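Local coordinates for flagellar hook-associated protein (Burkholderia pseudomallei, PDB 4UT1) that probably serves as a structural component of the bacterial flagellum, built into the junction between the hook and the filament, at residues R137-A148 and F434-I444; V312-N322 and G333-A341. All blocks are in the same frame, centred on the assembly; numbering follows the deposited sequence.

Contact 1 (R137-A148 and F434-I444). With EDO (1,2-ethanediol), chain C; EDO (1,2-ethanediol), chain H.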
# COMPACT_ATOMS: atom_id res chain seq x y z
N ARG A 137 -8.89 -4.96 -28.51
CA ARG A 137 -9.42 -5.24 -27.18
C ARG A 137 -8.71 -6.47 -26.62
O ARG A 137 -8.37 -6.52 -25.44
CB ARG A 137 -10.93 -5.44 -27.22
CG ARG A 137 -11.69 -4.10 -27.35
CD ARG A 137 -13.11 -4.25 -27.82
NE ARG A 137 -13.80 -2.96 -27.83
CZ ARG A 137 -14.51 -2.49 -26.82
NH1 ARG A 137 -14.62 -3.20 -25.70
NH2 ARG A 137 -15.10 -1.30 -26.91
N GLN A 138 -8.47 -7.45 -27.47
CA GLN A 138 -7.73 -8.64 -27.04
C GLN A 138 -6.30 -8.29 -26.61
O GLN A 138 -5.79 -8.82 -25.62
CB GLN A 138 -7.70 -9.68 -28.16
CG GLN A 138 -7.22 -11.02 -27.65
CD GLN A 138 -7.97 -11.43 -26.39
OE1 GLN A 138 -9.18 -11.67 -26.43
NE2 GLN A 138 -7.26 -11.48 -25.27
N THR A 139 -5.66 -7.40 -27.36
CA THR A 139 -4.31 -6.96 -27.02
C THR A 139 -4.30 -6.25 -25.67
O THR A 139 -3.43 -6.51 -24.83
CB THR A 139 -3.74 -6.04 -28.10
OG1 THR A 139 -3.53 -6.80 -29.29
CG2 THR A 139 -2.42 -5.42 -27.66
N ALA A 140 -5.27 -5.36 -25.46
CA ALA A 140 -5.41 -4.69 -24.18
C ALA A 140 -5.52 -5.68 -23.02
O ALA A 140 -4.94 -5.47 -21.95
CB ALA A 140 -6.63 -3.77 -24.19
N MET A 141 -6.29 -6.74 -23.21
CA MET A 141 -6.45 -7.74 -22.16
C MET A 141 -5.16 -8.53 -21.92
O MET A 141 -4.87 -8.94 -20.79
CB MET A 141 -7.62 -8.68 -22.50
CG MET A 141 -8.99 -8.02 -22.38
SD MET A 141 -9.30 -7.58 -20.64
CE MET A 141 -10.97 -6.97 -20.74
N SER A 142 -4.38 -8.76 -22.98
CA SER A 142 -3.09 -9.43 -22.84
C SER A 142 -2.13 -8.57 -22.02
O SER A 142 -1.41 -9.10 -21.17
CB SER A 142 -2.47 -9.76 -24.19
OG SER A 142 -3.24 -10.75 -24.84
N ASN A 143 -2.16 -7.26 -22.26
CA ASN A 143 -1.41 -6.29 -21.46
C ASN A 143 -1.80 -6.35 -19.98
O ASN A 143 -0.94 -6.29 -19.09
CB ASN A 143 -1.63 -4.86 -21.99
CG ASN A 143 -1.02 -4.66 -23.36
OD1 ASN A 143 -0.07 -5.34 -23.72
ND2 ASN A 143 -1.56 -3.72 -24.12
N ALA A 144 -3.11 -6.45 -19.73
CA ALA A 144 -3.63 -6.61 -18.37
C ALA A 144 -3.09 -7.90 -17.75
O ALA A 144 -2.70 -7.92 -16.58
CB ALA A 144 -5.14 -6.63 -18.38
N GLN A 145 -3.08 -8.98 -18.53
CA GLN A 145 -2.65 -10.27 -17.99
C GLN A 145 -1.17 -10.26 -17.67
O GLN A 145 -0.73 -10.85 -16.68
CB GLN A 145 -2.99 -11.40 -18.98
CG GLN A 145 -4.50 -11.70 -19.01
CD GLN A 145 -4.91 -12.64 -20.13
OE1 GLN A 145 -4.23 -12.76 -21.15
NE2 GLN A 145 -6.06 -13.30 -19.95
N THR A 146 -0.40 -9.58 -18.51
CA THR A 146 1.03 -9.38 -18.29
C THR A 146 1.31 -8.64 -16.99
O THR A 146 2.14 -9.07 -16.17
CB THR A 146 1.64 -8.63 -19.48
OG1 THR A 146 1.71 -9.52 -20.59
CG2 THR A 146 3.04 -8.12 -19.16
N LEU A 147 0.58 -7.56 -16.78
CA LEU A 147 0.69 -6.81 -15.55
C LEU A 147 0.30 -7.65 -14.34
O LEU A 147 0.99 -7.65 -13.32
CB LEU A 147 -0.19 -5.54 -15.63
CG LEU A 147 -0.31 -4.75 -14.33
CD1 LEU A 147 1.04 -4.21 -13.91
CD2 LEU A 147 -1.32 -3.60 -14.54
N ALA A 148 -0.80 -8.39 -14.45
CA ALA A 148 -1.29 -9.19 -13.32
C ALA A 148 -0.27 -10.26 -12.97
O ALA A 148 -0.01 -10.54 -11.80
CB ALA A 148 -2.64 -9.83 -13.64
N PHE A 434 -4.45 -9.86 -6.72
CA PHE A 434 -4.62 -9.03 -7.92
C PHE A 434 -5.03 -9.88 -9.12
O PHE A 434 -4.35 -10.84 -9.47
CB PHE A 434 -3.33 -8.27 -8.26
CG PHE A 434 -3.50 -7.24 -9.34
CD1 PHE A 434 -3.36 -7.58 -10.68
CD2 PHE A 434 -3.83 -5.94 -9.01
CE1 PHE A 434 -3.56 -6.62 -11.69
CE2 PHE A 434 -4.02 -4.98 -10.02
CZ PHE A 434 -3.87 -5.33 -11.35
N SER A 435 -6.13 -9.51 -9.77
CA SER A 435 -6.53 -10.24 -10.97
C SER A 435 -7.41 -9.44 -11.89
O SER A 435 -7.96 -8.42 -11.51
CB SER A 435 -7.26 -11.52 -10.60
OG SER A 435 -8.36 -11.24 -9.79
N LEU A 436 -7.56 -9.94 -13.11
CA LEU A 436 -8.52 -9.39 -14.04
C LEU A 436 -9.89 -9.81 -13.56
O LEU A 436 -10.12 -10.99 -13.27
CB LEU A 436 -8.23 -9.90 -15.47
CG LEU A 436 -7.06 -9.28 -16.23
CD1 LEU A 436 -5.71 -9.53 -15.56
CD2 LEU A 436 -7.03 -9.78 -17.69
N ALA A 437 -10.80 -8.85 -13.40
CA ALA A 437 -12.18 -9.19 -13.07
C ALA A 437 -12.83 -9.94 -14.22
O ALA A 437 -13.70 -10.79 -14.02
CB ALA A 437 -12.97 -7.96 -12.72
N THR A 438 -12.39 -9.61 -15.44
CA THR A 438 -12.81 -10.30 -16.65
C THR A 438 -11.69 -10.19 -17.68
O THR A 438 -10.93 -9.22 -17.68
CB THR A 438 -14.12 -9.73 -17.23
OG1 THR A 438 -14.45 -10.43 -18.44
CG2 THR A 438 -13.98 -8.25 -17.53
N ALA A 439 -11.58 -11.20 -18.55
CA ALA A 439 -10.58 -11.17 -19.61
C ALA A 439 -11.24 -11.00 -20.97
O ALA A 439 -10.58 -11.11 -22.02
CB ALA A 439 -9.73 -12.45 -19.59
N ASN A 440 -12.55 -10.75 -20.95
CA ASN A 440 -13.33 -10.53 -22.15
C ASN A 440 -13.14 -9.10 -22.63
O ASN A 440 -13.47 -8.14 -21.92
CB ASN A 440 -14.81 -10.83 -21.88
CG ASN A 440 -15.68 -10.81 -23.14
OD1 ASN A 440 -15.20 -10.52 -24.24
ND2 ASN A 440 -16.96 -11.13 -22.98
N GLY A 441 -12.60 -8.95 -23.84
CA GLY A 441 -12.24 -7.65 -24.37
C GLY A 441 -13.43 -6.73 -24.57
O GLY A 441 -13.27 -5.51 -24.59
N SER A 442 -14.62 -7.32 -24.69
CA SER A 442 -15.85 -6.55 -24.85
C SER A 442 -16.22 -5.79 -23.58
O SER A 442 -17.02 -4.84 -23.63
CB SER A 442 -17.00 -7.48 -25.26
OG SER A 442 -16.73 -8.07 -26.53
N ALA A 443 -15.66 -6.20 -22.44
CA ALA A 443 -15.98 -5.54 -21.17
C ALA A 443 -15.33 -4.17 -21.03
O ALA A 443 -15.70 -3.39 -20.15
CB ALA A 443 -15.57 -6.44 -19.99
N ILE A 444 -14.34 -3.87 -21.87
CA ILE A 444 -13.75 -2.54 -21.87
C ILE A 444 -14.81 -1.54 -22.37
O ILE A 444 -15.32 -1.68 -23.47
CB ILE A 444 -12.47 -2.48 -22.73
CG1 ILE A 444 -11.41 -3.44 -22.16
CG2 ILE A 444 -11.91 -1.06 -22.79
CD1 ILE A 444 -10.27 -3.70 -23.10
C1 EDO C . 2.88 -6.86 -22.81
O1 EDO C . 1.61 -7.48 -23.06
C2 EDO C . 2.67 -5.44 -22.29
O2 EDO C . 3.27 -5.24 -21.00
C1 EDO H . 0.07 -2.30 -26.74
O1 EDO H . -1.24 -2.83 -26.64
C2 EDO H . 0.27 -1.14 -25.79
O2 EDO H . 1.66 -1.09 -25.45
O HOH W 1 -17.27 0.05 -25.71
O HOH W 2 -11.30 -10.57 -25.74

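Contact 2 (V312-N322 and G333-A341)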
# COMPACT_ATOMS: atom_id res chain seq x y z
N VAL A 312 -3.49 -1.38 -5.79
CA VAL A 312 -4.79 -0.93 -5.36
C VAL A 312 -5.18 0.34 -6.11
O VAL A 312 -6.27 0.44 -6.63
CB VAL A 312 -4.85 -0.66 -3.85
CG1 VAL A 312 -6.15 0.05 -3.48
CG2 VAL A 312 -4.71 -1.96 -3.06
N SER A 313 -4.28 1.30 -6.18
CA SER A 313 -4.59 2.55 -6.84
C SER A 313 -4.87 2.31 -8.33
O SER A 313 -5.80 2.88 -8.88
CB SER A 313 -3.46 3.56 -6.68
OG SER A 313 -3.83 4.79 -7.28
N PHE A 314 -4.06 1.47 -8.97
CA PHE A 314 -4.27 1.14 -10.38
C PHE A 314 -5.65 0.52 -10.61
O PHE A 314 -6.42 0.98 -11.44
CB PHE A 314 -3.17 0.18 -10.88
CG PHE A 314 -3.47 -0.46 -12.21
CD1 PHE A 314 -4.19 -1.65 -12.27
CD2 PHE A 314 -3.05 0.12 -13.40
CE1 PHE A 314 -4.48 -2.24 -13.49
CE2 PHE A 314 -3.32 -0.48 -14.62
CZ PHE A 314 -4.04 -1.65 -14.67
N ALA A 315 -5.96 -0.55 -9.87
CA ALA A 315 -7.25 -1.22 -10.00
C ALA A 315 -8.41 -0.26 -9.74
O ALA A 315 -9.37 -0.23 -10.50
CB ALA A 315 -7.31 -2.42 -9.06
N SER A 316 -8.30 0.54 -8.68
CA SER A 316 -9.38 1.43 -8.30
C SER A 316 -9.63 2.48 -9.39
O SER A 316 -10.77 2.74 -9.75
CB SER A 316 -9.07 2.12 -6.97
OG SER A 316 -9.11 1.18 -5.90
N GLN A 317 -8.56 3.08 -9.89
CA GLN A 317 -8.68 4.08 -10.95
C GLN A 317 -9.27 3.53 -12.24
O GLN A 317 -10.08 4.18 -12.89
CB GLN A 317 -7.33 4.70 -11.27
CG GLN A 317 -6.84 5.67 -10.24
CD GLN A 317 -5.53 6.28 -10.66
OE1 GLN A 317 -5.50 7.21 -11.47
NE2 GLN A 317 -4.43 5.74 -10.16
N VAL A 318 -8.82 2.35 -12.63
CA VAL A 318 -9.26 1.77 -13.89
C VAL A 318 -10.72 1.37 -13.74
O VAL A 318 -11.55 1.67 -14.61
CB VAL A 318 -8.37 0.56 -14.29
CG1 VAL A 318 -9.04 -0.29 -15.36
CG2 VAL A 318 -7.01 1.06 -14.76
N ASN A 319 -11.05 0.75 -12.62
CA ASN A 319 -12.43 0.34 -12.35
C ASN A 319 -13.37 1.54 -12.35
O ASN A 319 -14.46 1.46 -12.91
CB ASN A 319 -12.53 -0.40 -11.00
CG ASN A 319 -11.93 -1.79 -11.06
OD1 ASN A 319 -11.67 -2.31 -12.13
ND2 ASN A 319 -11.69 -2.39 -9.89
N ALA A 320 -12.94 2.64 -11.74
CA ALA A 320 -13.79 3.82 -11.61
C ALA A 320 -14.04 4.45 -12.97
O ALA A 320 -15.16 4.91 -13.27
CB ALA A 320 -13.17 4.85 -10.66
N GLN A 321 -12.99 4.49 -13.80
CA GLN A 321 -13.11 5.09 -15.13
C GLN A 321 -13.89 4.18 -16.08
O GLN A 321 -14.65 4.66 -16.91
CB GLN A 321 -11.73 5.40 -15.72
CG GLN A 321 -11.76 6.32 -16.95
CD GLN A 321 -12.41 7.68 -16.66
OE1 GLN A 321 -12.05 8.35 -15.70
NE2 GLN A 321 -13.37 8.07 -17.49
N ASN A 322 -13.72 2.87 -15.97
CA ASN A 322 -14.50 1.98 -16.82
C ASN A 322 -16.01 2.09 -16.53
O ASN A 322 -16.83 2.04 -17.46
CB ASN A 322 -14.02 0.53 -16.69
CG ASN A 322 -14.33 -0.28 -17.92
OD1 ASN A 322 -13.93 0.08 -19.03
ND2 ASN A 322 -15.07 -1.37 -17.74
N GLY A 333 -19.97 0.16 -17.99
CA GLY A 333 -18.78 -0.64 -17.78
C GLY A 333 -18.74 -1.15 -16.35
O GLY A 333 -19.26 -0.50 -15.45
N GLY A 334 -18.17 -2.33 -16.17
CA GLY A 334 -17.97 -2.87 -14.84
C GLY A 334 -16.50 -2.88 -14.46
O GLY A 334 -15.67 -2.26 -15.13
N SER A 335 -16.15 -3.59 -13.40
CA SER A 335 -14.75 -3.66 -13.01
C SER A 335 -13.92 -4.41 -14.05
O SER A 335 -14.40 -5.36 -14.65
CB SER A 335 -14.62 -4.32 -11.64
OG SER A 335 -15.13 -3.44 -10.66
N LEU A 336 -12.68 -3.97 -14.25
CA LEU A 336 -11.70 -4.71 -15.06
C LEU A 336 -10.68 -5.43 -14.17
O LEU A 336 -10.04 -6.39 -14.60
CB LEU A 336 -10.99 -3.77 -16.03
CG LEU A 336 -11.91 -3.11 -17.06
CD1 LEU A 336 -11.11 -2.22 -17.99
CD2 LEU A 336 -12.68 -4.15 -17.85
N PHE A 337 -10.53 -4.98 -12.93
CA PHE A 337 -9.58 -5.58 -11.99
C PHE A 337 -10.18 -5.76 -10.60
O PHE A 337 -11.12 -5.08 -10.23
CB PHE A 337 -8.31 -4.73 -11.91
CG PHE A 337 -7.56 -4.65 -13.19
CD1 PHE A 337 -6.66 -5.64 -13.53
CD2 PHE A 337 -7.80 -3.62 -14.10
CE1 PHE A 337 -5.99 -5.60 -14.74
CE2 PHE A 337 -7.12 -3.57 -15.31
CZ PHE A 337 -6.21 -4.57 -15.62
N ALA A 338 -9.62 -6.70 -9.84
CA ALA A 338 -10.05 -6.94 -8.47
C ALA A 338 -8.85 -7.20 -7.57
O ALA A 338 -7.82 -7.69 -8.02
CB ALA A 338 -11.04 -8.10 -8.42
N VAL A 339 -8.98 -6.84 -6.30
CA VAL A 339 -7.97 -7.13 -5.29
C VAL A 339 -8.65 -7.56 -3.99
O VAL A 339 -9.81 -7.23 -3.75
CB VAL A 339 -7.06 -5.92 -5.01
CG1 VAL A 339 -6.42 -5.42 -6.28
CG2 VAL A 339 -7.87 -4.81 -4.34
N GLY A 340 -7.92 -8.29 -3.14
CA GLY A 340 -8.46 -8.69 -1.86
C GLY A 340 -8.55 -7.52 -0.90
O GLY A 340 -7.95 -6.47 -1.15
N ALA A 341 -9.29 -7.68 0.19
CA ALA A 341 -9.48 -6.59 1.13
C ALA A 341 -8.27 -6.47 2.05
O ALA A 341 -7.42 -7.36 2.10
CB ALA A 341 -10.76 -6.77 1.95
O HOH W 3 -16.20 -0.49 -11.55

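Contact 1 (R137-A148 and F434-I444)
R137 reaches across and, with one nitrogen, grips the backbone of the 3-10 turn 441-443 and of I444 just after it. NH1 donates to G441 O at 2.9 Å and to I444 O at 2.8 Å, the second bond lying in the carbonyl plane on a lone pair, the first with G441 O close to the guanidinium plane. Arginine suits the place because its chain, extended from CG to NE (chi2 162°, chi3 176°), runs past G441 and delivers a planar guanidinium with several N-H groups to carbonyls that the 3-10 turn leaves close together. G441 packs its CA 3.8 Å from M141 CG, and without a side chain its backbone lies directly against the helix. NE donates to A131 O outside the segments and NH2 to a water, so all three nitrogens have partners and rotation of the guanidinium is restrained.

One helical turn on, M141 lies along the backbone of 438-441. Its chain bends at chi2 (-65°), laying CG beside A439 O and bringing CE near I444 CG1 at 3.8 Å, a flexible thioether following an irregular backbone. I444 CD1 also meets A140 CB.

Further along, the small residues A144 and A148 let L436 settle close to the helix. Its CD2 lies 3.7 Å from A144 CB and 3.4 Å from Q145 CG, whose side chain it crosses at about a right angle, while CD1 touches A148 CB. F434 presents its ring edge to A148 CB, with CD1 at 3.8 Å.

Behind these contacts, N440 N bonds T438 OG1 in an ST turn, and S442 N bonds N440 OD1 in an Asx turn, shaping the loop that carries G441. Helix 113-129 backs A140, A144 and L147. The whole is a short strand and its following turns packed lengthwise on a long helix of the helical domain.

Contact 2 (V312-N322 and G333-A341)
F337 projects from the segment 333-341 into a hollow on helix 287-322, in a helix-loop-strand unit whose short strand folds back along the last turns of the helix. The hollow is lined by F314, A315 and V318. F314 drives its edge into the face of F337, a T-shaped pair with centroids 4.8 Å apart and planes at 68°; F314 CE1 stands over the centre of the F337 ring. V318 CG1 meets the same ring at its edge, 3.8 Å from F337 CD2. The small A315 sits beside the root of F337, CB against CB, which lets the strand come close. V339 continues the row more loosely, with CG1 beside A315 CB.

L336 makes the next bump: CD1 lies against V318 CG1 at 3.9 Å, and its branched end crosses the N322 side chain at about a right angle.

Asparagine suits positions 319 and 322 of the helix because its short amide both donates to and accepts from backbone groups. N322 has CG anti to its own N (chi1 -155°), which sends ND2 to G334 O at 2.8 Å; ND2 also serves A443 O, and OD1 takes A445 N. G333 CA makes a CA-H...O contact with N322 O at 3.3 Å. N319 pairs with F337 both ways: ND2 donates to F337 O at 2.8 Å, while OD1 accepts F337 N on a lone pair at 3.0 Å and L336 N from a tilted position at 2.9 Å.

In the fold
The centres of the two contacts lie 12 Å apart, and both reach one small antiparallel sheet in which strand 337-338 pairs with strand 435-436. Along the chain the order is 137-148, 312-322, 333-341 and 434-444, so contact 2 falls between the two halves of contact 1. The short-range contact 2 folds the chain back on helix 287-322; contact 1 brings a segment from almost 300 residues later onto helix 134-193. Backbone bonds between S435 and A338 and between A437 and L336 join them, and F434 meets F337 ring to ring, while L147 touches F314. The sheet bridges both helices, and its strands flank the D2-like part (about 345-426), tying its two ends to the helical domain.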